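Local coordinates for nird-like protein (Hydrogenobacter thermophilus, PDB 4CH7) that catalyses the decarboxylation of siroheme to 12,18-didecarboxysiroheme, releasing two molecules of carbon dioxide, a step in heme d1 biosynthesis, at residues E171-I175 and K207-L211; V19-F23 and F183-P189. All coordinates share one frame. Residue numbers count along the deposited sequence, not the author numbering.

Contact 1: residues E171-I175 and K207-L211; sequences EEKRI and KLSAL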
ATOM      1  N   GLU A 171     -17.358   1.433  15.697  1.00 48.09           N
ATOM      2  CA  GLU A 171     -17.620   2.803  15.265  1.00 54.46           C
ATOM      3  C   GLU A 171     -16.446   3.339  14.451  1.00 51.22           C
ATOM      4  O   GLU A 171     -16.637   3.940  13.392  1.00 52.43           O
ATOM      5  CB  GLU A 171     -17.883   3.720  16.461  1.00 53.97           C
ATOM      6  CG  GLU A 171     -18.197   5.158  16.066  1.00 51.25           C
ATOM      7  CD  GLU A 171     -18.458   6.053  17.256  1.00 52.21           C
ATOM      8  OE1 GLU A 171     -17.483   6.498  17.895  1.00 61.32           O
ATOM      9  OE2 GLU A 171     -19.642   6.318  17.545  1.00 53.09           O
ATOM     10  N   GLU A 172     -15.234   3.116  14.953  1.00 51.60           N
ATOM     11  CA  GLU A 172     -14.023   3.530  14.255  1.00 51.69           C
ATOM     12  C   GLU A 172     -13.886   2.790  12.924  1.00 55.36           C
ATOM     13  O   GLU A 172     -13.370   3.341  11.952  1.00 43.14           O
ATOM     14  CB  GLU A 172     -12.789   3.300  15.134  1.00 51.80           C
ATOM     15  CG  GLU A 172     -12.729   4.192  16.377  1.00 49.07           C
ATOM     16  CD  GLU A 172     -11.662   3.757  17.367  1.00 56.04           C
ATOM     17  OE1 GLU A 172     -11.448   2.537  17.518  1.00 64.56           O
ATOM     18  OE2 GLU A 172     -11.044   4.638  18.002  1.00 60.49           O
ATOM     19  N   LYS A 173     -14.354   1.544  12.887  1.00 47.37           N
ATOM     20  CA  LYS A 173     -14.370   0.765  11.653  1.00 49.49           C
ATOM     21  C   LYS A 173     -15.290   1.409  10.622  1.00 44.59           C
ATOM     22  O   LYS A 173     -14.925   1.540   9.454  1.00 53.22           O
ATOM     23  CB  LYS A 173     -14.821  -0.670  11.923  1.00 55.20           C
ATOM     24  CG  LYS A 173     -13.785  -1.542  12.618  1.00 56.67           C
ATOM     25  CD  LYS A 173     -14.238  -2.995  12.644  1.00 56.60           C
ATOM     26  CE  LYS A 173     -13.250  -3.878  13.389  1.00 70.32           C
ATOM     27  NZ  LYS A 173     -13.675  -5.311  13.389  1.00 73.33           N
ATOM     28  N   ARG A 174     -16.483   1.805  11.063  1.00 46.70           N
ATOM     29  CA  ARG A 174     -17.439   2.494  10.199  1.00 46.37           C
ATOM     30  C   ARG A 174     -16.873   3.830   9.720  1.00 51.49           C
ATOM     31  O   ARG A 174     -17.025   4.195   8.554  1.00 44.05           O
ATOM     32  CB  ARG A 174     -18.759   2.738  10.934  1.00 54.71           C
ATOM     33  CG  ARG A 174     -19.549   1.482  11.268  1.00 57.14           C
ATOM     34  CD  ARG A 174     -20.967   1.833  11.707  1.00 69.73           C
ATOM     35  NE  ARG A 174     -20.989   2.792  12.809  1.00 72.39           N
ATOM     36  CZ  ARG A 174     -21.025   2.453  14.095  1.00 67.64           C
ATOM     37  NH1 ARG A 174     -21.042   1.176  14.448  1.00 71.42           N
ATOM     38  NH2 ARG A 174     -21.045   3.390  15.032  1.00 73.86           N
ATOM     39  N   ILE A 175     -16.229   4.552  10.633  1.00 45.28           N
ATOM     40  CA  ILE A 175     -15.570   5.817  10.310  1.00 47.81           C
ATOM     41  C   ILE A 175     -14.551   5.626   9.189  1.00 42.58           C
ATOM     42  O   ILE A 175     -14.610   6.307   8.166  1.00 44.95           O
ATOM     43  CB  ILE A 175     -14.873   6.426  11.547  1.00 48.06           C
ATOM     44  CG1 ILE A 175     -15.904   6.980  12.531  1.00 44.82           C
ATOM     45  CG2 ILE A 175     -13.911   7.527  11.135  1.00 44.60           C
ATOM     46  CD1 ILE A 175     -15.293   7.563  13.794  1.00 42.25           C
ATOM     47  N   LYS A 207     -12.915  12.410  16.677  1.00 35.93           N
ATOM     48  CA  LYS A 207     -12.491  11.022  16.536  1.00 45.33           C
ATOM     49  C   LYS A 207     -11.378  10.867  15.506  1.00 44.63           C
ATOM     50  O   LYS A 207     -10.471  10.055  15.680  1.00 38.71           O
ATOM     51  CB  LYS A 207     -13.686  10.147  16.165  1.00 43.63           C
ATOM     52  CG  LYS A 207     -14.740  10.088  17.254  1.00 42.58           C
ATOM     53  CD  LYS A 207     -16.073   9.611  16.719  1.00 49.53           C
ATOM     54  CE  LYS A 207     -17.134   9.726  17.792  1.00 54.76           C
ATOM     55  NZ  LYS A 207     -16.878   8.818  18.945  1.00 47.91           N
ATOM     56  N   LEU A 208     -11.455  11.643  14.430  1.00 44.17           N
ATOM     57  CA  LEU A 208     -10.424  11.621  13.400  1.00 42.51           C
ATOM     58  C   LEU A 208      -9.099  12.139  13.952  1.00 42.41           C
ATOM     59  O   LEU A 208      -8.036  11.602  13.640  1.00 43.33           O
ATOM     60  CB  LEU A 208     -10.861  12.438  12.186  1.00 37.89           C
ATOM     61  CG  LEU A 208     -11.978  11.805  11.360  1.00 41.41           C
ATOM     62  CD1 LEU A 208     -12.361  12.686  10.190  1.00 38.91           C
ATOM     63  CD2 LEU A 208     -11.549  10.435  10.876  1.00 41.22           C
ATOM     64  N   SER A 209      -9.174  13.174  14.783  1.00 45.09           N
ATOM     65  CA  SER A 209      -7.991  13.725  15.431  1.00 44.16           C
ATOM     66  C   SER A 209      -7.323  12.680  16.319  1.00 52.83           C
ATOM     67  O   SER A 209      -6.109  12.511  16.278  1.00 47.69           O
ATOM     68  CB  SER A 209      -8.361  14.961  16.250  1.00 47.77           C
ATOM     69  OG  SER A 209      -8.984  15.938  15.441  1.00 49.08           O
ATOM     70  N   ALA A 210      -8.127  11.973  17.107  1.00 47.39           N
ATOM     71  CA  ALA A 210      -7.620  10.943  18.011  1.00 47.65           C
ATOM     72  C   ALA A 210      -6.939   9.810  17.250  1.00 45.56           C
ATOM     73  O   ALA A 210      -5.908   9.294  17.683  1.00 48.98           O
ATOM     74  CB  ALA A 210      -8.743  10.402  18.876  1.00 42.80           C
ATOM     75  N   LEU A 211      -7.531   9.414  16.127  1.00 46.56           N
ATOM     76  CA  LEU A 211      -6.941   8.400  15.261  1.00 48.45           C
ATOM     77  C   LEU A 211      -5.614   8.890  14.687  1.00 50.40           C
ATOM     78  O   LEU A 211      -4.682   8.105  14.499  1.00 47.47           O
ATOM     79  CB  LEU A 211      -7.905   8.027  14.133  1.00 47.33           C
ATOM     80  CG  LEU A 211      -9.155   7.248  14.535  1.00 51.67           C
ATOM     81  CD1 LEU A 211     -10.090   7.054  13.357  1.00 48.27           C
ATOM     82  CD2 LEU A 211      -8.765   5.910  15.127  1.00 57.30           C
TER
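Ile175 reaches across from helix 170-179 and overlaps three residues of helix 201-213. Its CG2 sits 3.8 Å from CD2 of Leu208 and 4.4 Å from CD1 of Leu211, while its CD1 lies 3.7 Å from CD of Lys207, so the aliphatic part of the lysine extends the apolar surface outward. One turn earlier, Glu171 also points its CA-to-CB bond at the other helix. Lys207 runs past Ile175 and brings its NZ to 2.6 Å from OE1 of Glu171, a short salt bridge with a hydrogen bond donated by the lysine. The interface is thus graded: buried leucine and isoleucine methyls inside, an ion pair at the more exposed border. Glu172 adds a contact between its OE2 and CD2 of Leu211 (3.9 Å), but its carboxylate is held elsewhere, by the backbone N of Thr169 and by a salt bridge to Arg214. The segment axes are nearly perpendicular, at 95°, and approach to 11.5 Å, so side chains rather than backbones bridge the gap, and only 264 Å² is buried. Phe190 touches Leu208 and Leu197 touches Ile175, adding to this apolar patch from the loops. The steep crossing joins the first and third helices (170-179 and 201-213) of the second HTH domain's three-helix bundle.

Contact 2: residues V19-F23 and F183-P189; sequences VKEPF and FPLVERP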
ATOM      1  N   VAL A  19     -10.432  20.213  10.132  1.00 35.90           N
ATOM      2  CA  VAL A  19     -11.341  21.267  10.554  1.00 38.84           C
ATOM      3  C   VAL A  19     -12.593  21.153   9.697  1.00 33.71           C
ATOM      4  O   VAL A  19     -12.632  20.346   8.767  1.00 38.41           O
ATOM      5  CB  VAL A  19     -10.708  22.661  10.390  1.00 41.25           C
ATOM      6  CG1 VAL A  19      -9.407  22.751  11.164  1.00 40.16           C
ATOM      7  CG2 VAL A  19     -10.457  22.961   8.928  1.00 37.61           C
ATOM      8  N   LYS A  20     -13.612  21.948  10.004  1.00 37.98           N
ATOM      9  CA  LYS A  20     -14.865  21.874   9.262  1.00 37.19           C
ATOM     10  C   LYS A  20     -14.710  22.393   7.835  1.00 38.38           C
ATOM     11  O   LYS A  20     -15.322  21.864   6.908  1.00 39.69           O
ATOM     12  CB  LYS A  20     -15.969  22.641   9.987  1.00 40.26           C
ATOM     13  CG  LYS A  20     -16.298  22.083  11.364  1.00 41.23           C
ATOM     14  CD  LYS A  20     -17.427  22.860  12.015  1.00 42.69           C
ATOM     15  CE  LYS A  20     -17.721  22.328  13.408  1.00 50.35           C
ATOM     16  NZ  LYS A  20     -18.774  23.127  14.090  1.00 44.34           N
ATOM     17  N   GLU A  21     -13.887  23.424   7.665  1.00 37.80           N
ATOM     18  CA  GLU A  21     -13.657  24.014   6.349  1.00 39.91           C
ATOM     19  C   GLU A  21     -12.167  24.063   6.018  1.00 44.26           C
ATOM     20  O   GLU A  21     -11.555  25.132   6.049  1.00 37.79           O
ATOM     21  CB  GLU A  21     -14.267  25.418   6.273  1.00 42.87           C
ATOM     22  CG  GLU A  21     -15.762  25.463   6.579  1.00 47.52           C
ATOM     23  CD  GLU A  21     -16.331  26.869   6.551  1.00 53.77           C
ATOM     24  OE1 GLU A  21     -15.666  27.776   6.010  1.00 55.58           O
ATOM     25  OE2 GLU A  21     -17.448  27.063   7.070  1.00 52.29           O
ATOM     26  N   PRO A  22     -11.583  22.900   5.678  1.00 38.58           N
ATOM     27  CA  PRO A  22     -10.140  22.785   5.434  1.00 36.76           C
ATOM     28  C   PRO A  22      -9.700  23.506   4.167  1.00 44.80           C
ATOM     29  O   PRO A  22      -8.563  23.967   4.099  1.00 41.31           O
ATOM     30  CB  PRO A  22      -9.932  21.274   5.287  1.00 37.62           C
ATOM     31  CG  PRO A  22     -11.250  20.755   4.794  1.00 40.53           C
ATOM     32  CD  PRO A  22     -12.284  21.618   5.468  1.00 39.59           C
ATOM     33  N   PHE A  23     -10.586  23.601   3.181  1.00 41.62           N
ATOM     34  CA  PHE A  23     -10.257  24.279   1.934  1.00 42.35           C
ATOM     35  C   PHE A  23     -10.344  25.797   2.075  1.00 44.98           C
ATOM     36  O   PHE A  23      -9.747  26.535   1.292  1.00 47.15           O
ATOM     37  CB  PHE A  23     -11.156  23.786   0.800  1.00 36.40           C
ATOM     38  CG  PHE A  23     -10.981  22.329   0.481  1.00 41.77           C
ATOM     39  CD1 PHE A  23      -9.752  21.845   0.052  1.00 46.65           C
ATOM     40  CD2 PHE A  23     -12.045  21.446   0.600  1.00 48.88           C
ATOM     41  CE1 PHE A  23      -9.581  20.498  -0.245  1.00 47.03           C
ATOM     42  CE2 PHE A  23     -11.886  20.100   0.304  1.00 47.26           C
ATOM     43  CZ  PHE A  23     -10.652  19.625  -0.118  1.00 46.43           C
ATOM     44  N   PHE A 183     -11.961  12.220  -0.959  1.00 50.05           N
ATOM     45  CA  PHE A 183     -12.309  13.342  -0.099  1.00 45.50           C
ATOM     46  C   PHE A 183     -13.132  14.338  -0.901  1.00 48.56           C
ATOM     47  O   PHE A 183     -12.673  14.831  -1.934  1.00 51.75           O
ATOM     48  CB  PHE A 183     -11.044  14.010   0.436  1.00 49.75           C
ATOM     49  CG  PHE A 183     -11.281  14.917   1.611  1.00 50.20           C
ATOM     50  CD1 PHE A 183     -11.763  14.407   2.813  1.00 47.99           C
ATOM     51  CD2 PHE A 183     -10.994  16.272   1.527  1.00 44.41           C
ATOM     52  CE1 PHE A 183     -11.973  15.236   3.903  1.00 48.28           C
ATOM     53  CE2 PHE A 183     -11.199  17.109   2.610  1.00 41.80           C
ATOM     54  CZ  PHE A 183     -11.688  16.587   3.804  1.00 46.76           C
ATOM     55  N   PRO A 184     -14.356  14.627  -0.431  1.00 46.38           N
ATOM     56  CA  PRO A 184     -15.260  15.536  -1.143  1.00 41.94           C
ATOM     57  C   PRO A 184     -14.624  16.904  -1.363  1.00 47.44           C
ATOM     58  O   PRO A 184     -14.074  17.480  -0.423  1.00 41.29           O
ATOM     59  CB  PRO A 184     -16.447  15.668  -0.184  1.00 49.62           C
ATOM     60  CG  PRO A 184     -16.414  14.422   0.654  1.00 45.73           C
ATOM     61  CD  PRO A 184     -14.952  14.113   0.818  1.00 46.40           C
ATOM     62  N   LEU A 185     -14.692  17.412  -2.589  1.00 47.52           N
ATOM     63  CA  LEU A 185     -14.167  18.736  -2.881  1.00 49.05           C
ATOM     64  C   LEU A 185     -15.262  19.775  -2.677  1.00 49.88           C
ATOM     65  O   LEU A 185     -15.762  20.369  -3.634  1.00 43.92           O
ATOM     66  CB  LEU A 185     -13.592  18.798  -4.296  1.00 44.79           C
ATOM     67  CG  LEU A 185     -12.422  17.846  -4.552  1.00 51.53           C
ATOM     68  CD1 LEU A 185     -11.742  18.132  -5.881  1.00 55.69           C
ATOM     69  CD2 LEU A 185     -11.425  17.917  -3.413  1.00 52.68           C
ATOM     70  N   VAL A 186     -15.629  19.978  -1.414  1.00 44.15           N
ATOM     71  CA  VAL A 186     -16.694  20.902  -1.046  1.00 44.37           C
ATOM     72  C   VAL A 186     -16.273  21.750   0.150  1.00 39.12           C
ATOM     73  O   VAL A 186     -15.223  21.517   0.747  1.00 43.11           O
ATOM     74  CB  VAL A 186     -17.999  20.150  -0.709  1.00 46.46           C
ATOM     75  CG1 VAL A 186     -18.597  19.529  -1.957  1.00 50.25           C
ATOM     76  CG2 VAL A 186     -17.743  19.085   0.344  1.00 42.05           C
ATOM     77  N   GLU A 187     -17.104  22.729   0.490  1.00 43.50           N
ATOM     78  CA  GLU A 187     -16.826  23.637   1.594  1.00 46.50           C
ATOM     79  C   GLU A 187     -16.840  22.911   2.937  1.00 42.70           C
ATOM     80  O   GLU A 187     -16.060  23.230   3.837  1.00 42.61           O
ATOM     81  CB  GLU A 187     -17.849  24.774   1.590  1.00 46.11           C
ATOM     82  CG  GLU A 187     -17.818  25.672   2.813  1.00 63.36           C
ATOM     83  CD  GLU A 187     -18.424  27.032   2.540  1.00 77.09           C
ATOM     84  OE1 GLU A 187     -18.095  27.621   1.491  1.00 84.42           O
ATOM     85  OE2 GLU A 187     -19.220  27.513   3.374  1.00 74.55           O
ATOM     86  N   ARG A 188     -17.724  21.927   3.062  1.00 42.05           N
ATOM     87  CA  ARG A 188     -17.862  21.174   4.304  1.00 38.10           C
ATOM     88  C   ARG A 188     -17.722  19.679   4.039  1.00 44.82           C
ATOM     89  O   ARG A 188     -18.712  18.945   4.063  1.00 48.37           O
ATOM     90  CB  ARG A 188     -19.213  21.474   4.955  1.00 38.54           C
ATOM     91  CG  ARG A 188     -19.410  22.939   5.304  1.00 40.52           C
ATOM     92  CD  ARG A 188     -18.857  23.262   6.684  1.00 44.33           C
ATOM     93  NE  ARG A 188     -19.681  22.668   7.731  1.00 53.04           N
ATOM     94  CZ  ARG A 188     -20.764  23.246   8.240  1.00 64.70           C
ATOM     95  NH1 ARG A 188     -21.153  24.436   7.802  1.00 47.41           N
ATOM     96  NH2 ARG A 188     -21.464  22.638   9.188  1.00 50.06           N
ATOM     97  N   PRO A 189     -16.477  19.219   3.813  1.00 37.82           N
ATOM     98  CA  PRO A 189     -16.206  17.848   3.358  1.00 43.13           C
ATOM     99  C   PRO A 189     -16.350  16.776   4.436  1.00 44.98           C
ATOM    100  O   PRO A 189     -16.211  15.595   4.123  1.00 40.12           O
ATOM    101  CB  PRO A 189     -14.751  17.924   2.888  1.00 40.39           C
ATOM    102  CG  PRO A 189     -14.143  19.004   3.738  1.00 41.49           C
ATOM    103  CD  PRO A 189     -15.240  20.010   3.966  1.00 38.92           C
TER
HETATM  104  O   HOH W   1     -13.482  24.296   3.110  1.00 40.58           O
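Apolar contacts carry much of this interface. Phe23 points toward the 183-189 loop, its CZ 3.8 Å from both CD2 of Phe183 and CD2 of Leu185; the two phenylalanine rings meet obliquely, centroids 5.8 Å apart and planes at 56°. Beside them the prolines touch, CG of Pro22 lying 3.5 Å from CG of Pro189. Backbone carbonyls line the edge of the Phe23 ring: Val186 O is 3.2 Å from CD2 and Pro184 O 3.5 Å from CE2. No direct hydrogen bond joins the segments. Instead, one water donates to Glu187 O (2.9 Å) and accepts a weak bond from Phe23 N (3.0 Å), while Glu21 CA makes a CA-H...O contact with Glu187 O (3.6 Å). Charges gather at the exposed end without a salt bridge between the segments: Glu21 OE2 is 4.6 Å from Arg188 NH1 and 4.1 Å from Glu187 OE2, whereas Arg188 pairs with Glu201. Glu21 and Arg188 share nearly the same phi/psi, and each precedes a proline in the matching sequences VKEPF and VERPF. Equivalent loops of the two HTH domains therefore face each other, a pseudo-twofold pairing consistent with the AsnC/Lrp-like architecture, in which HTH domains associate in pairs.

How the contacts relate
Contact 1 works within the second HTH domain, whereas contact 2 joins the first to the second. Both are partly buried and lie on the same side of the chain's centre, their own centres about 17 Å apart and their nearest atoms about 7 Å apart. Helix 201-213 connects them: it supplies one side of contact 1, and its Glu201 and Leu205 touch Lys20 of contact 2. Phe190 links the two interiors, meeting Leu208 of contact 1 and Phe183 of contact 2. Crossed helices use aliphatic side chains and a direct salt bridge; the facing loops bury more surface, 410 against 264 Å², through aromatic rings, prolines, carbonyls and water.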